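Local atomic coordinates of binding component of ABC transporter (Wolinella succinogenes, PDB entry 3K4U), a protein that binds lysine between its two lobes and probably serves as the solute-binding component of an ABC transporter. Residues Ser94-Lys99 against Leu179-Thr184. Numbering follows the deposited sequence.
Sequences SLLVKK and LVHLDT
Leu179 lays CD2 4.3 Å from CB of Leu96, on the side of the sheet covered by helix 145-154, where Val152 and Leu153 also meet it. Val180 pairs with Val97 through two backbone hydrogen bonds, Val180 N to Val97 O (2.8 Å) and Val97 N to Val180 O (3.0 Å); the Lys99 side chain crosses that of Val180 at about a right angle, NZ near CG2. His181 and Leu96 form a non-hydrogen-bonded antiparallel pair; Leu96 CD2 approaches the imidazole obliquely, 3.7 Å from ND1. CG of His181 is anti to the backbone N (chi1 -173°), and the ring edge carrying ND1 gives Leu95 O a weak but nearly straight hydrogen bond (3.4 Å, 175°). An alanine here would probably leave Leu96 CD2 without the ring it packs against and Leu95 O without this second donor. Leu182 N supplies the other bond to Leu95 O (2.8 Å), while Leu182 O accepts Leu95 N and, weakly, Ser94 OG; Leu182 CD1 reaches Val97 CG1 on the side shared with Val180. Beyond it, Asp183 lies next to Ser94 OG. The side chain of Ser94 is about 12 Å from the bound lysine. Strand 179-182 thus joins strand 89-98 antiparallel, across from strand 159-163, within the mixed sheet of one lobe of the periplasmic-binding-protein fold.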
loop_
_atom_site.group_PDB
_atom_site.type_symbol
_atom_site.label_atom_id
_atom_site.label_comp_id
_atom_site.label_asym_id
_atom_site.label_seq_id
_atom_site.Cartn_x
_atom_site.Cartn_y
_atom_site.Cartn_z
ATOM N N SER E 94 -29.680 10.700 12.332
ATOM C CA SER E 94 -29.301 11.685 13.314
ATOM C C SER E 94 -30.552 12.174 14.002
ATOM O O SER E 94 -31.655 11.725 13.700
ATOM C CB SER E 94 -28.635 12.863 12.635
ATOM O OG SER E 94 -27.239 12.812 12.771
ATOM N N LEU E 95 -30.368 13.088 14.950
ATOM C CA LEU E 95 -31.457 13.625 15.739
ATOM C C LEU E 95 -31.526 15.161 15.663
ATOM O O LEU E 95 -30.499 15.856 15.730
ATOM C CB LEU E 95 -31.353 13.132 17.176
ATOM C CG LEU E 95 -31.183 11.622 17.406
ATOM C CD1 LEU E 95 -31.090 11.320 18.887
ATOM C CD2 LEU E 95 -32.307 10.795 16.772
ATOM N N LEU E 96 -32.738 15.683 15.482
ATOM C CA LEU E 96 -32.964 17.098 15.685
ATOM C C LEU E 96 -33.812 17.238 16.939
ATOM O O LEU E 96 -34.863 16.605 17.029
ATOM C CB LEU E 96 -33.659 17.727 14.481
ATOM C CG LEU E 96 -32.933 17.855 13.139
ATOM C CD1 LEU E 96 -33.831 18.634 12.176
ATOM C CD2 LEU E 96 -31.557 18.512 13.267
ATOM N N VAL E 97 -33.349 18.045 17.903
ATOM C CA VAL E 97 -34.030 18.219 19.214
ATOM C C VAL E 97 -34.396 19.684 19.480
ATOM O O VAL E 97 -33.841 20.590 18.857
ATOM C CB VAL E 97 -33.163 17.635 20.406
ATOM C CG1 VAL E 97 -32.626 16.226 20.069
ATOM C CG2 VAL E 97 -31.996 18.563 20.784
ATOM N N LYS E 98 -35.331 19.920 20.396
ATOM C CA LYS E 98 -35.653 21.287 20.830
ATOM C C LYS E 98 -34.518 21.838 21.695
ATOM O O LYS E 98 -33.777 21.066 22.314
ATOM C CB LYS E 98 -36.964 21.326 21.621
ATOM C CG LYS E 98 -37.984 22.387 21.127
ATOM C CD LYS E 98 -37.618 23.843 21.491
ATOM C CE LYS E 98 -38.110 24.848 20.427
ATOM N NZ LYS E 98 -39.601 24.916 20.309
ATOM N N LYS E 99 -34.393 23.166 21.736
ATOM C CA LYS E 99 -33.338 23.848 22.501
ATOM C C LYS E 99 -33.113 23.316 23.927
ATOM O O LYS E 99 -34.049 22.895 24.614
ATOM C CB LYS E 99 -33.566 25.368 22.524
ATOM C CG LYS E 99 -32.836 26.126 21.407
ATOM C CD LYS E 99 -32.149 27.397 21.931
ATOM C CE LYS E 99 -31.099 27.916 20.942
ATOM N NZ LYS E 99 -29.924 27.007 20.785
ATOM N N LEU E 179 -33.875 24.661 16.864
ATOM C CA LEU E 179 -33.543 23.277 17.190
ATOM C C LEU E 179 -32.036 23.103 17.301
ATOM O O LEU E 179 -31.273 24.049 17.025
ATOM C CB LEU E 179 -34.101 22.341 16.122
ATOM C CG LEU E 179 -35.543 21.813 16.203
ATOM C CD1 LEU E 179 -36.540 22.848 16.695
ATOM C CD2 LEU E 179 -35.938 21.300 14.837
ATOM N N VAL E 180 -31.608 21.912 17.735
ATOM C CA VAL E 180 -30.184 21.568 17.749
ATOM C C VAL E 180 -29.937 20.152 17.243
ATOM O O VAL E 180 -30.578 19.193 17.693
ATOM C CB VAL E 180 -29.522 21.757 19.121
ATOM C CG1 VAL E 180 -28.025 21.424 19.028
ATOM C CG2 VAL E 180 -29.704 23.180 19.610
ATOM N N HIS E 181 -28.990 20.058 16.314
ATOM C CA HIS E 181 -28.608 18.843 15.609
ATOM C C HIS E 181 -27.650 17.955 16.420
ATOM O O HIS E 181 -26.447 18.253 16.536
ATOM C CB HIS E 181 -27.930 19.284 14.307
ATOM C CG HIS E 181 -27.612 18.175 13.357
ATOM N ND1 HIS E 181 -28.242 16.950 13.392
ATOM C CD2 HIS E 181 -26.767 18.134 12.299
ATOM C CE1 HIS E 181 -27.784 16.191 12.412
ATOM N NE2 HIS E 181 -26.897 16.890 11.727
ATOM N N LEU E 182 -28.173 16.867 16.983
ATOM C CA LEU E 182 -27.305 15.836 17.545
ATOM C C LEU E 182 -26.827 14.934 16.407
ATOM O O LEU E 182 -27.544 14.016 15.969
ATOM C CB LEU E 182 -28.005 15.062 18.659
ATOM C CG LEU E 182 -27.921 15.819 19.988
ATOM C CD1 LEU E 182 -28.758 15.139 21.055
ATOM C CD2 LEU E 182 -26.450 15.967 20.455
ATOM N N ASP E 183 -25.616 15.210 15.919
ATOM C CA ASP E 183 -25.202 14.665 14.634
ATOM C C ASP E 183 -24.397 13.364 14.672
ATOM O O ASP E 183 -23.861 12.930 13.635
ATOM C CB ASP E 183 -24.533 15.728 13.756
ATOM C CG ASP E 183 -23.248 16.272 14.350
ATOM O OD1 ASP E 183 -22.415 15.491 14.863
ATOM O OD2 ASP E 183 -23.063 17.505 14.273
ATOM N N THR E 184 -24.325 12.720 15.833
ATOM C CA THR E 184 -23.744 11.392 15.838
ATOM C C THR E 184 -24.629 10.507 14.964
ATOM O O THR E 184 -25.838 10.515 15.093
ATOM C CB THR E 184 -23.583 10.796 17.257
ATOM O OG1 THR E 184 -23.128 11.816 18.153
ATOM C CG2 THR E 184 -22.574 9.651 17.247
#